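Local coordinates for protein polyguluronate lyase (Corynebacterium sp., PDB 1UAI) that is an alginate lyase with a jellyroll beta-sandwich fold and probably cleaves poly(alpha-L-guluronate) chains, at residues L20-S25 with A42-V47; S68-S73 with C200-P205; M97-A102 with T126-E131; S134-K139 with H145-S150. One frame throughout, in Å; residues are numbered along the deposited sequence.

Contact 1. Residues L20-S25 with A42-V47; sequences LPIGSS and APWFQV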
loop_
_atom_site.group_PDB
_atom_site.type_symbol
_atom_site.label_atom_id
_atom_site.label_comp_id
_atom_site.label_asym_id
_atom_site.label_seq_id
_atom_site.Cartn_x
_atom_site.Cartn_y
_atom_site.Cartn_z
ATOM N N LEU A 20 10.477 0.995 -4.102
ATOM C CA LEU A 20 10.980 1.995 -3.170
ATOM C C LEU A 20 10.952 3.437 -3.668
ATOM O O LEU A 20 10.689 3.697 -4.842
ATOM C CB LEU A 20 12.416 1.618 -2.797
ATOM C CG LEU A 20 12.585 0.191 -2.268
ATOM C CD1 LEU A 20 14.047 -0.219 -2.339
ATOM C CD2 LEU A 20 12.058 0.107 -0.844
ATOM N N PRO A 21 11.213 4.395 -2.762
ATOM C CA PRO A 21 11.231 5.820 -3.099
ATOM C C PRO A 21 12.650 6.322 -3.372
ATOM O O PRO A 21 12.909 7.527 -3.357
ATOM C CB PRO A 21 10.614 6.464 -1.868
ATOM C CG PRO A 21 11.181 5.637 -0.769
ATOM C CD PRO A 21 11.093 4.214 -1.301
ATOM N N ILE A 22 13.565 5.383 -3.599
ATOM C CA ILE A 22 14.951 5.706 -3.908
ATOM C C ILE A 22 15.298 5.041 -5.234
ATOM O O ILE A 22 14.537 4.212 -5.737
ATOM C CB ILE A 22 15.927 5.205 -2.811
ATOM C CG1 ILE A 22 15.775 3.695 -2.611
ATOM C CG2 ILE A 22 15.670 5.951 -1.510
ATOM C CD1 ILE A 22 16.747 3.112 -1.599
ATOM N N GLY A 23 16.445 5.416 -5.794
ATOM C CA GLY A 23 16.881 4.863 -7.062
ATOM C C GLY A 23 17.405 5.965 -7.960
ATOM O O GLY A 23 17.489 7.123 -7.547
ATOM N N SER A 24 17.767 5.612 -9.189
ATOM C CA SER A 24 18.269 6.600 -10.130
ATOM C C SER A 24 17.103 7.417 -10.672
ATOM O O SER A 24 15.940 7.045 -10.506
ATOM C CB SER A 24 19.027 5.917 -11.273
ATOM O OG SER A 24 18.240 4.922 -11.901
ATOM N N SER A 25 17.423 8.533 -11.317
ATOM C CA SER A 25 16.424 9.437 -11.873
ATOM C C SER A 25 15.267 8.758 -12.602
ATOM O O SER A 25 15.464 8.061 -13.596
ATOM C CB SER A 25 17.100 10.436 -12.814
ATOM O OG SER A 25 16.159 11.358 -13.337
ATOM N N ALA A 42 16.723 1.488 5.529
ATOM C CA ALA A 42 16.195 2.484 6.451
ATOM C C ALA A 42 16.263 3.883 5.855
ATOM O O ALA A 42 17.248 4.243 5.211
ATOM C CB ALA A 42 16.973 2.440 7.765
ATOM N N PRO A 43 15.227 4.703 6.083
ATOM C CA PRO A 43 14.005 4.433 6.852
ATOM C C PRO A 43 12.817 4.026 5.978
ATOM O O PRO A 43 11.713 3.826 6.483
ATOM C CB PRO A 43 13.746 5.771 7.520
ATOM C CG PRO A 43 14.070 6.724 6.398
ATOM C CD PRO A 43 15.361 6.150 5.824
ATOM N N TRP A 44 13.050 3.890 4.677
ATOM C CA TRP A 44 11.983 3.592 3.722
ATOM C C TRP A 44 11.296 2.237 3.799
ATOM O O TRP A 44 10.095 2.139 3.548
ATOM C CB TRP A 44 12.509 3.789 2.298
ATOM C CG TRP A 44 13.507 4.895 2.189
ATOM C CD1 TRP A 44 14.809 4.782 1.805
ATOM C CD2 TRP A 44 13.301 6.275 2.513
ATOM N NE1 TRP A 44 15.432 6.007 1.872
ATOM C CE2 TRP A 44 14.528 6.941 2.304
ATOM C CE3 TRP A 44 12.198 7.014 2.964
ATOM C CZ2 TRP A 44 14.686 8.313 2.531
ATOM C CZ3 TRP A 44 12.354 8.379 3.189
ATOM C CH2 TRP A 44 13.590 9.012 2.972
ATOM N N PHE A 45 12.052 1.197 4.128
ATOM C CA PHE A 45 11.518 -0.159 4.193
ATOM C C PHE A 45 12.355 -0.914 5.216
ATOM O O PHE A 45 13.437 -1.407 4.905
ATOM C CB PHE A 45 11.640 -0.806 2.811
ATOM C CG PHE A 45 11.153 -2.224 2.753
ATOM C CD1 PHE A 45 9.806 -2.524 2.928
ATOM C CD2 PHE A 45 12.045 -3.265 2.504
ATOM C CE1 PHE A 45 9.352 -3.840 2.854
ATOM C CE2 PHE A 45 11.601 -4.584 2.428
ATOM C CZ PHE A 45 10.252 -4.871 2.603
ATOM N N GLN A 46 11.839 -1.012 6.435
ATOM C CA GLN A 46 12.569 -1.654 7.517
ATOM C C GLN A 46 11.612 -2.163 8.579
ATOM O O GLN A 46 10.430 -1.831 8.576
ATOM C CB GLN A 46 13.488 -0.624 8.179
ATOM C CG GLN A 46 12.699 0.521 8.820
ATOM C CD GLN A 46 13.541 1.413 9.708
ATOM O OE1 GLN A 46 14.261 2.291 9.230
ATOM N NE2 GLN A 46 13.460 1.189 11.015
ATOM N N VAL A 47 12.127 -2.982 9.488
ATOM C CA VAL A 47 11.313 -3.442 10.604
ATOM C C VAL A 47 11.232 -2.190 11.479
ATOM O O VAL A 47 12.207 -1.440 11.573
ATOM C CB VAL A 47 12.011 -4.564 11.406
ATOM C CG1 VAL A 47 11.204 -4.894 12.657
ATOM C CG2 VAL A 47 12.167 -5.800 10.540
#

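Contact 2. Residues S68-S73 with C200-P205; sequences SGYPRS and CSNSSP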
loop_
_atom_site.group_PDB
_atom_site.type_symbol
_atom_site.label_atom_id
_atom_site.label_comp_id
_atom_site.label_asym_id
_atom_site.label_seq_id
_atom_site.Cartn_x
_atom_site.Cartn_y
_atom_site.Cartn_z
ATOM N N SER A 68 7.964 12.138 -12.805
ATOM C CA SER A 68 6.670 12.766 -12.590
ATOM C C SER A 68 5.735 11.736 -11.972
ATOM O O SER A 68 5.643 10.604 -12.445
ATOM C CB SER A 68 6.095 13.263 -13.918
ATOM O OG SER A 68 5.930 12.194 -14.831
ATOM N N GLY A 69 5.048 12.131 -10.908
ATOM C CA GLY A 69 4.140 11.218 -10.242
ATOM C C GLY A 69 4.343 11.261 -8.743
ATOM O O GLY A 69 4.967 12.187 -8.228
ATOM N N TYR A 70 3.820 10.258 -8.045
ATOM C CA TYR A 70 3.940 10.188 -6.593
ATOM C C TYR A 70 4.855 9.051 -6.149
ATOM O O TYR A 70 4.851 7.965 -6.736
ATOM C CB TYR A 70 2.554 10.042 -5.960
ATOM C CG TYR A 70 1.704 11.290 -6.088
ATOM C CD1 TYR A 70 2.230 12.544 -5.782
ATOM C CD2 TYR A 70 0.368 11.218 -6.482
ATOM C CE1 TYR A 70 1.452 13.694 -5.864
ATOM C CE2 TYR A 70 -0.424 12.367 -6.564
ATOM C CZ TYR A 70 0.128 13.602 -6.253
ATOM O OH TYR A 70 -0.634 14.749 -6.315
ATOM N N PRO A 71 5.652 9.290 -5.096
ATOM C CA PRO A 71 6.596 8.319 -4.538
ATOM C C PRO A 71 5.949 7.267 -3.646
ATOM O O PRO A 71 4.894 7.500 -3.050
ATOM C CB PRO A 71 7.566 9.203 -3.769
ATOM C CG PRO A 71 6.650 10.233 -3.196
ATOM C CD PRO A 71 5.731 10.570 -4.366
ATOM N N ARG A 72 6.603 6.116 -3.537
ATOM C CA ARG A 72 6.067 5.038 -2.724
ATOM C C ARG A 72 7.129 4.090 -2.196
ATOM O O ARG A 72 8.237 4.011 -2.721
ATOM C CB ARG A 72 5.088 4.205 -3.558
ATOM C CG ARG A 72 5.781 3.198 -4.486
ATOM C CD ARG A 72 4.799 2.558 -5.444
ATOM N NE ARG A 72 4.472 3.441 -6.560
ATOM C CZ ARG A 72 3.256 3.564 -7.083
ATOM N NH1 ARG A 72 2.241 2.872 -6.583
ATOM N NH2 ARG A 72 3.061 4.360 -8.124
ATOM N N SER A 73 6.756 3.393 -1.128
ATOM C CA SER A 73 7.542 2.310 -0.545
ATOM C C SER A 73 6.345 1.390 -0.370
ATOM O O SER A 73 5.583 1.519 0.588
ATOM C CB SER A 73 8.146 2.646 0.809
ATOM O OG SER A 73 8.887 1.516 1.242
ATOM N N CYS A 200 7.041 17.334 -4.647
ATOM C CA CYS A 200 7.520 18.698 -4.482
ATOM C C CYS A 200 6.757 19.775 -5.244
ATOM O O CYS A 200 6.973 20.967 -5.021
ATOM C CB CYS A 200 9.017 18.744 -4.789
ATOM S SG CYS A 200 9.939 17.796 -3.533
ATOM N N SER A 201 5.848 19.369 -6.125
ATOM C CA SER A 201 5.060 20.341 -6.872
ATOM C C SER A 201 3.872 20.828 -6.045
ATOM O O SER A 201 3.389 21.943 -6.249
ATOM C CB SER A 201 4.546 19.739 -8.184
ATOM O OG SER A 201 3.436 18.884 -7.965
ATOM N N ASN A 202 3.397 20.005 -5.112
ATOM C CA ASN A 202 2.254 20.400 -4.293
ATOM C C ASN A 202 2.435 20.262 -2.785
ATOM O O ASN A 202 1.461 20.321 -2.030
ATOM C CB ASN A 202 0.986 19.652 -4.732
ATOM C CG ASN A 202 1.184 18.150 -4.824
ATOM O OD1 ASN A 202 2.033 17.575 -4.142
ATOM N ND2 ASN A 202 0.378 17.502 -5.662
ATOM N N SER A 203 3.678 20.089 -2.347
ATOM C CA SER A 203 3.983 19.978 -0.926
ATOM C C SER A 203 5.375 20.532 -0.666
ATOM O O SER A 203 6.315 20.244 -1.405
ATOM C CB SER A 203 3.924 18.518 -0.463
ATOM O OG SER A 203 4.290 18.407 0.905
ATOM N N SER A 204 5.498 21.337 0.381
ATOM C CA SER A 204 6.777 21.926 0.754
ATOM C C SER A 204 6.960 21.697 2.248
ATOM O O SER A 204 5.983 21.607 2.989
ATOM C CB SER A 204 6.785 23.425 0.435
ATOM O OG SER A 204 5.680 24.080 1.031
ATOM N N PRO A 205 8.214 21.598 2.714
ATOM C CA PRO A 205 9.448 21.692 1.931
ATOM C C PRO A 205 9.743 20.456 1.086
ATOM O O PRO A 205 9.225 19.366 1.345
ATOM C CB PRO A 205 10.509 21.907 3.001
ATOM C CG PRO A 205 10.000 21.050 4.113
ATOM C CD PRO A 205 8.521 21.387 4.141
#

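Contact 3. Residues M97-A102 with T126-E131; sequences MVFREA and TVFRLE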
loop_
_atom_site.group_PDB
_atom_site.type_symbol
_atom_site.label_atom_id
_atom_site.label_comp_id
_atom_site.label_asym_id
_atom_site.label_seq_id
_atom_site.Cartn_x
_atom_site.Cartn_y
_atom_site.Cartn_z
ATOM N N MET A 97 -7.639 -10.040 0.536
ATOM C CA MET A 97 -6.456 -9.495 1.180
ATOM C C MET A 97 -6.918 -8.941 2.514
ATOM O O MET A 97 -7.828 -8.108 2.576
ATOM C CB MET A 97 -5.757 -8.369 0.409
ATOM C CG MET A 97 -4.618 -7.772 1.263
ATOM S SD MET A 97 -3.400 -6.715 0.460
ATOM C CE MET A 97 -4.423 -5.307 0.035
ATOM N N VAL A 98 -6.316 -9.449 3.581
ATOM C CA VAL A 98 -6.598 -8.977 4.926
ATOM C C VAL A 98 -5.298 -8.345 5.390
ATOM O O VAL A 98 -4.229 -8.945 5.265
ATOM C CB VAL A 98 -6.947 -10.123 5.894
ATOM C CG1 VAL A 98 -7.128 -9.570 7.306
ATOM C CG2 VAL A 98 -8.208 -10.828 5.435
ATOM N N PHE A 99 -5.384 -7.132 5.912
ATOM C CA PHE A 99 -4.190 -6.458 6.383
ATOM C C PHE A 99 -4.486 -5.641 7.625
ATOM O O PHE A 99 -5.627 -5.249 7.870
ATOM C CB PHE A 99 -3.626 -5.550 5.280
ATOM C CG PHE A 99 -4.530 -4.404 4.906
ATOM C CD1 PHE A 99 -4.435 -3.178 5.561
ATOM C CD2 PHE A 99 -5.493 -4.557 3.910
ATOM C CE1 PHE A 99 -5.285 -2.125 5.230
ATOM C CE2 PHE A 99 -6.346 -3.512 3.575
ATOM C CZ PHE A 99 -6.244 -2.295 4.235
ATOM N N ARG A 100 -3.454 -5.426 8.430
ATOM C CA ARG A 100 -3.575 -4.604 9.622
ATOM C C ARG A 100 -2.477 -3.576 9.486
ATOM O O ARG A 100 -1.307 -3.927 9.332
ATOM C CB ARG A 100 -3.376 -5.423 10.895
ATOM C CG ARG A 100 -4.546 -6.330 11.201
ATOM C CD ARG A 100 -4.354 -7.088 12.496
ATOM N NE ARG A 100 -5.374 -8.119 12.645
ATOM C CZ ARG A 100 -5.391 -9.019 13.621
ATOM N NH1 ARG A 100 -4.437 -9.015 14.542
ATOM N NH2 ARG A 100 -6.355 -9.927 13.668
ATOM N N GLU A 101 -2.849 -2.303 9.516
ATOM C CA GLU A 101 -1.859 -1.254 9.371
ATOM C C GLU A 101 -2.275 -0.006 10.114
ATOM O O GLU A 101 -3.398 0.104 10.614
ATOM C CB GLU A 101 -1.661 -0.905 7.889
ATOM C CG GLU A 101 -2.873 -0.247 7.232
ATOM C CD GLU A 101 -2.647 0.092 5.763
ATOM O OE1 GLU A 101 -1.771 -0.541 5.132
ATOM O OE2 GLU A 101 -3.351 0.978 5.228
ATOM N N ALA A 102 -1.341 0.929 10.191
ATOM C CA ALA A 102 -1.589 2.212 10.815
ATOM C C ALA A 102 -0.867 3.260 9.984
ATOM O O ALA A 102 0.234 3.015 9.483
ATOM C CB ALA A 102 -1.058 2.231 12.246
ATOM N N THR A 126 -9.590 0.524 -6.290
ATOM C CA THR A 126 -10.116 0.998 -5.015
ATOM C C THR A 126 -8.970 0.910 -4.020
ATOM O O THR A 126 -8.220 -0.068 -4.013
ATOM C CB THR A 126 -11.321 0.149 -4.532
ATOM O OG1 THR A 126 -11.698 0.566 -3.214
ATOM C CG2 THR A 126 -10.984 -1.332 -4.521
ATOM N N VAL A 127 -8.817 1.946 -3.200
ATOM C CA VAL A 127 -7.731 1.984 -2.229
ATOM C C VAL A 127 -8.179 2.587 -0.900
ATOM O O VAL A 127 -9.233 3.223 -0.816
ATOM C CB VAL A 127 -6.533 2.841 -2.761
ATOM C CG1 VAL A 127 -6.303 2.578 -4.239
ATOM C CG2 VAL A 127 -6.794 4.323 -2.528
ATOM N N PHE A 128 -7.372 2.356 0.134
ATOM C CA PHE A 128 -7.601 2.929 1.459
ATOM C C PHE A 128 -6.754 4.197 1.412
ATOM O O PHE A 128 -5.521 4.134 1.323
ATOM C CB PHE A 128 -7.100 1.992 2.559
ATOM C CG PHE A 128 -8.069 0.895 2.920
ATOM C CD1 PHE A 128 -8.738 0.916 4.142
ATOM C CD2 PHE A 128 -8.303 -0.165 2.049
ATOM C CE1 PHE A 128 -9.624 -0.102 4.493
ATOM C CE2 PHE A 128 -9.189 -1.189 2.390
ATOM C CZ PHE A 128 -9.848 -1.155 3.614
ATOM N N ARG A 129 -7.425 5.342 1.465
ATOM C CA ARG A 129 -6.774 6.637 1.350
ATOM C C ARG A 129 -7.051 7.559 2.530
ATOM O O ARG A 129 -8.206 7.865 2.834
ATOM C CB ARG A 129 -7.255 7.303 0.054
ATOM C CG ARG A 129 -6.700 8.692 -0.214
ATOM C CD ARG A 129 -7.371 9.329 -1.429
ATOM N NE ARG A 129 -6.808 10.644 -1.722
ATOM C CZ ARG A 129 -5.931 10.890 -2.690
ATOM N NH1 ARG A 129 -5.514 9.915 -3.485
ATOM N NH2 ARG A 129 -5.443 12.116 -2.843
ATOM N N LEU A 130 -5.988 8.007 3.189
ATOM C CA LEU A 130 -6.131 8.918 4.315
ATOM C C LEU A 130 -5.800 10.345 3.893
ATOM O O LEU A 130 -4.792 10.588 3.223
ATOM C CB LEU A 130 -5.200 8.522 5.468
ATOM C CG LEU A 130 -5.229 9.441 6.698
ATOM C CD1 LEU A 130 -6.604 9.371 7.354
ATOM C CD2 LEU A 130 -4.148 9.033 7.689
ATOM N N GLU A 131 -6.672 11.275 4.270
ATOM C CA GLU A 131 -6.471 12.698 4.011
ATOM C C GLU A 131 -6.703 13.365 5.365
ATOM O O GLU A 131 -7.843 13.513 5.802
ATOM C CB GLU A 131 -7.474 13.227 2.977
ATOM C CG GLU A 131 -7.418 12.492 1.645
ATOM C CD GLU A 131 -8.168 13.203 0.531
ATOM O OE1 GLU A 131 -9.043 14.044 0.825
ATOM O OE2 GLU A 131 -7.888 12.911 -0.651
#

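Contact 4. Residues S134-K139 with H145-S150; sequences SLYITK and HKLVTS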
loop_
_atom_site.group_PDB
_atom_site.type_symbol
_atom_site.label_atom_id
_atom_site.label_comp_id
_atom_site.label_asym_id
_atom_site.label_seq_id
_atom_site.Cartn_x
_atom_site.Cartn_y
_atom_site.Cartn_z
ATOM N N SER A 134 -9.377 12.016 7.813
ATOM C CA SER A 134 -10.467 11.391 7.079
ATOM C C SER A 134 -9.963 10.242 6.226
ATOM O O SER A 134 -9.207 10.443 5.274
ATOM C CB SER A 134 -11.182 12.420 6.199
ATOM O OG SER A 134 -11.917 13.336 6.991
ATOM N N LEU A 135 -10.382 9.036 6.593
ATOM C CA LEU A 135 -10.002 7.824 5.881
ATOM C C LEU A 135 -11.123 7.456 4.918
ATOM O O LEU A 135 -12.286 7.362 5.314
ATOM C CB LEU A 135 -9.778 6.683 6.875
ATOM C CG LEU A 135 -9.453 5.313 6.278
ATOM C CD1 LEU A 135 -8.160 5.383 5.474
ATOM C CD2 LEU A 135 -9.339 4.295 7.398
ATOM N N TYR A 136 -10.762 7.246 3.656
ATOM C CA TYR A 136 -11.724 6.903 2.615
ATOM C C TYR A 136 -11.402 5.603 1.910
ATOM O O TYR A 136 -10.255 5.148 1.901
ATOM C CB TYR A 136 -11.719 7.955 1.507
ATOM C CG TYR A 136 -12.023 9.360 1.931
ATOM C CD1 TYR A 136 -13.323 9.850 1.895
ATOM C CD2 TYR A 136 -11.004 10.217 2.341
ATOM C CE1 TYR A 136 -13.603 11.163 2.249
ATOM C CE2 TYR A 136 -11.272 11.528 2.702
ATOM C CZ TYR A 136 -12.572 11.996 2.652
ATOM O OH TYR A 136 -12.836 13.303 2.995
ATOM N N ILE A 137 -12.440 5.026 1.315
ATOM C CA ILE A 137 -12.292 3.868 0.450
ATOM C C ILE A 137 -12.645 4.539 -0.876
ATOM O O ILE A 137 -13.732 5.109 -1.029
ATOM C CB ILE A 137 -13.307 2.743 0.716
ATOM C CG1 ILE A 137 -13.116 2.182 2.125
ATOM C CG2 ILE A 137 -13.139 1.647 -0.343
ATOM C CD1 ILE A 137 -11.718 1.720 2.418
ATOM N N THR A 138 -11.715 4.504 -1.820
ATOM C CA THR A 138 -11.921 5.147 -3.106
ATOM C C THR A 138 -12.558 4.219 -4.130
ATOM O O THR A 138 -12.727 3.025 -3.892
ATOM C CB THR A 138 -10.583 5.623 -3.681
ATOM O OG1 THR A 138 -9.794 4.479 -4.030
ATOM C CG2 THR A 138 -9.824 6.459 -2.655
ATOM N N LYS A 139 -12.927 4.797 -5.268
ATOM C CA LYS A 139 -13.496 4.051 -6.381
ATOM C C LYS A 139 -12.982 4.749 -7.627
ATOM O O LYS A 139 -13.451 5.832 -7.979
ATOM C CB LYS A 139 -15.027 4.074 -6.371
ATOM C CG LYS A 139 -15.635 3.285 -7.526
ATOM C CD LYS A 139 -17.152 3.371 -7.543
ATOM C CE LYS A 139 -17.734 2.604 -8.721
ATOM N NZ LYS A 139 -17.255 3.134 -10.028
ATOM N N HIS A 145 -15.060 8.386 -2.527
ATOM C CA HIS A 145 -16.172 7.463 -2.735
ATOM C C HIS A 145 -16.932 7.125 -1.451
ATOM O O HIS A 145 -18.159 7.229 -1.401
ATOM C CB HIS A 145 -15.652 6.184 -3.392
ATOM C CG HIS A 145 -16.668 5.090 -3.473
ATOM N ND1 HIS A 145 -17.766 5.147 -4.307
ATOM C CD2 HIS A 145 -16.763 3.916 -2.806
ATOM C CE1 HIS A 145 -18.491 4.054 -4.148
ATOM N NE2 HIS A 145 -17.904 3.291 -3.243
ATOM N N LYS A 146 -16.203 6.720 -0.417
ATOM C CA LYS A 146 -16.819 6.378 0.858
ATOM C C LYS A 146 -15.948 6.804 2.027
ATOM O O LYS A 146 -14.805 6.369 2.153
ATOM C CB LYS A 146 -17.077 4.868 0.942
ATOM C CG LYS A 146 -17.446 4.357 2.338
ATOM C CD LYS A 146 -18.759 4.928 2.852
ATOM C CE LYS A 146 -19.067 4.378 4.239
ATOM N NZ LYS A 146 -20.352 4.893 4.782
ATOM N N LEU A 147 -16.487 7.674 2.872
ATOM C CA LEU A 147 -15.767 8.110 4.057
ATOM C C LEU A 147 -15.938 7.020 5.109
ATOM O O LEU A 147 -17.060 6.693 5.491
ATOM C CB LEU A 147 -16.348 9.421 4.598
ATOM C CG LEU A 147 -15.760 9.888 5.933
ATOM C CD1 LEU A 147 -14.329 10.362 5.730
ATOM C CD2 LEU A 147 -16.617 11.007 6.512
ATOM N N VAL A 148 -14.832 6.440 5.556
ATOM C CA VAL A 148 -14.888 5.411 6.585
ATOM C C VAL A 148 -15.055 6.111 7.933
ATOM O O VAL A 148 -15.914 5.745 8.736
ATOM C CB VAL A 148 -13.597 4.567 6.594
ATOM C CG1 VAL A 148 -13.625 3.578 7.749
ATOM C CG2 VAL A 148 -13.455 3.831 5.266
ATOM N N THR A 149 -14.228 7.123 8.165
ATOM C CA THR A 149 -14.286 7.905 9.393
ATOM C C THR A 149 -13.547 9.222 9.204
ATOM O O THR A 149 -12.545 9.283 8.489
ATOM C CB THR A 149 -13.641 7.160 10.586
ATOM O OG1 THR A 149 -13.624 8.022 11.732
ATOM C CG2 THR A 149 -12.214 6.743 10.260
ATOM N N SER A 150 -14.060 10.278 9.826
ATOM C CA SER A 150 -13.425 11.589 9.762
ATOM C C SER A 150 -12.618 11.758 11.045
ATOM O O SER A 150 -12.074 12.830 11.318
ATOM C CB SER A 150 -14.485 12.689 9.677
ATOM O OG SER A 150 -15.354 12.641 10.798
#

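Contact 1. Residues L20-S25 with A42-V47
Pro21 and Ile22 both rest on the Trp44 side chain, and Leu20 meets Phe45 beside them. The contacts are van der Waals packing, and no hydrogen bond joins the two segments. Pro21 CG lies 3.8 Å from Trp44 CB and 3.8 Å from Trp44 CG, and it approaches the indole obliquely, toward the rim. On the other side of the ring, Pro43 CD sits over the centre, so the indole is held between two prolines. The peptide bond before Pro43 is cis. Ile22 uses its short branch. With CG2 beside the backbone N, this methyl comes within 3.4 Å of Trp44 NE1 and 3.6 Å of Trp44 CD1.

Leu20 makes a purely aliphatic touch. Leu20 CD2 meets Phe45 CB at 3.8 Å, and the two side chains cross at about a right angle. Phe45 CG is anti to the backbone N (chi1 179°), which leads the ring away from 20-25; it meets the ring of Phe56. Trp44 and Phe45 both face Thr41 in a classic beta bulge at the start of strand 45-47.

The contact joins the end of strand 16-20 and the turn after it, in one sheet of the sandwich, to edge strand 45-47 of the other, which pairs with strand 54-59.

Contact 2. Residues S68-S73 with C200-P205
Tyr70 and Asn202 reach for each other from two loops through their first torsions. In Tyr70, CG stands beside the backbone N, opposite the carbonyl carbon (chi1 -69°), and the ring extends toward the 200-205 loop. In Asn202, CG takes the crowded position between backbone N and carbonyl carbon (chi1 51°), which aims the amide back at the tyrosine. The backbones stay well apart. The CA atoms of Tyr70 and Cys200 come nearest, at 9.5 Å, so the side chains bridge the gap.

One hydrogen bond carries the contact. Asn202 ND2 donates to Tyr70 OH over 3.0 Å, with a bent N-H...O angle of 143°. The hydroxyl lies close to the amide plane. Seen from the tyrosine, ND2 sits at the ring edge, near the ring plane, 4.0 Å from Tyr70 CZ and 4.0 Å from Tyr70 CE1. Ring and amide are nearly coplanar, although the two side chains cross at about a right angle.

In the jellyroll beta-sandwich this is a loop-to-loop link at the surface. Residues 68-71 lead into strand 72-79. Residues 200-205 belong to the long loop between strands 194-196 and 211-223, which the Cys200-Cys206 disulfide closes on itself.

The other end of the amide is also engaged. Asn202 OD1 accepts from the backbone N of Asn199, which helps to fix the amide rotation and leaves ND2 directed at the phenol. Asn199 ND2 in turn bonds Gly69 O, next to Tyr70.

Contact 3. Residues M97-A102 with T126-E131
Phe99 and Phe128 meet edge to face in the middle of the beta-sandwich. Phe99 stands on strand 95-105 of the seven-stranded sheet and Phe128 on strand 124-131 of the facing sheet, so the pair spans the hydrophobic interior of the jellyroll. The two side chains come from opposite directions. Phe99 CG lies between its backbone N and carbonyl carbon (chi1 65°), and the ring points across the core toward the other sheet. Phe128 instead places CG beside the backbone N (chi1 -82°), which turns one face of its ring to the incoming edge. The planes stand at 87°, a T-shaped stack, and the ring centroids are 5.0 Å apart.

Phe99 CZ is the leading atom. It lies over the centre of the Phe128 ring, 3.6 Å from Phe128 CE2 and 3.8 Å from Phe128 CZ. Phe99 CE2 follows at 3.9 Å from Phe128 CE2. Phe128 also makes an edge-to-face pair with Phe162 of strand 158-165, in the sheet that carries Phe99, and Phe99 packs on Ala116 of strand 112-119, in the sheet that carries Phe128.

Arg129 leaves strand 124-131 on the face away from Phe128. Its aliphatic chain is extended and its guanidinium is tied to Glu131 two residues on, which also bonds His144. In this salt bridge Arg129 NE lies 2.7 Å from Glu131 OE2, on the anti side of that oxygen.

Contact 4. Residues S134-K139 with H145-S150
Tyr136 offers one face of its ring to Leu147. Leu147 CD1 lies over that face, toward the rim, 3.6 Å from Tyr136 CE1, in a CH-pi contact. Leu147 CG is anti to its backbone N (chi1 174°), and this brings the methyl back to the phenol. His144 stacks on the Tyr136 ring.

A second CH-pi contact forms further along. Lys139 CB lies over one face of His145, 3.5 Å from His145 CG. The lysine chain, extended as far as CE, passes the ring, with Lys139 CD 3.7 Å from His145 CE1. Ile137 O meets the imidazole at its edge, and His145 NE2 bonds Thr179 OG1.

These side chains sit on a beta hairpin of strands 134-139 and 144-149, at one end of the ten-stranded sheet. Ile137 and Lys146 form an antiparallel hydrogen-bonded pair, with Ile137 N to Lys146 O at 2.8 Å and Lys146 N to Ile137 O at 3.0 Å. Tyr136 and Leu147 are a non-hydrogen-bonded pair. The register then slips by one. Val148 and Thr149 both face Leu135 in a classic beta bulge. Val148 N bonds Leu135 O at 2.7 Å, while the bond from Thr149 N to the same oxygen is weak, at 3.5 Å.

At the bulge Val148 comes to the face of Ile137, away from Tyr136, and their side chains cross at a slant. Val148 CG2 touches Ile137 CG1 at 3.6 Å, and both side chains reach strand 176-182.

Contact 3 lies nearest the centre of the chain and is wholly aromatic across the sandwich. Contact 1 is also buried, but peripheral, and apolar. Contact 2 is a surface contact of one polar bond. Contact 4 is partly buried and alone relies on backbone pairing between strands. Contacts 3 and 4 use neighbouring strands of one sheet: Arg129 O probably accepts from Tyr136 N, and Phe128 CE1 packs on Ile137 CD1. Contacts 1 and 2 touch where Trp44 O meets Ser73 OG in a probable hydrogen bond. Contacts 1 and 4 lie on opposite sides of the chain's centre, their own centres about 28 Å apart.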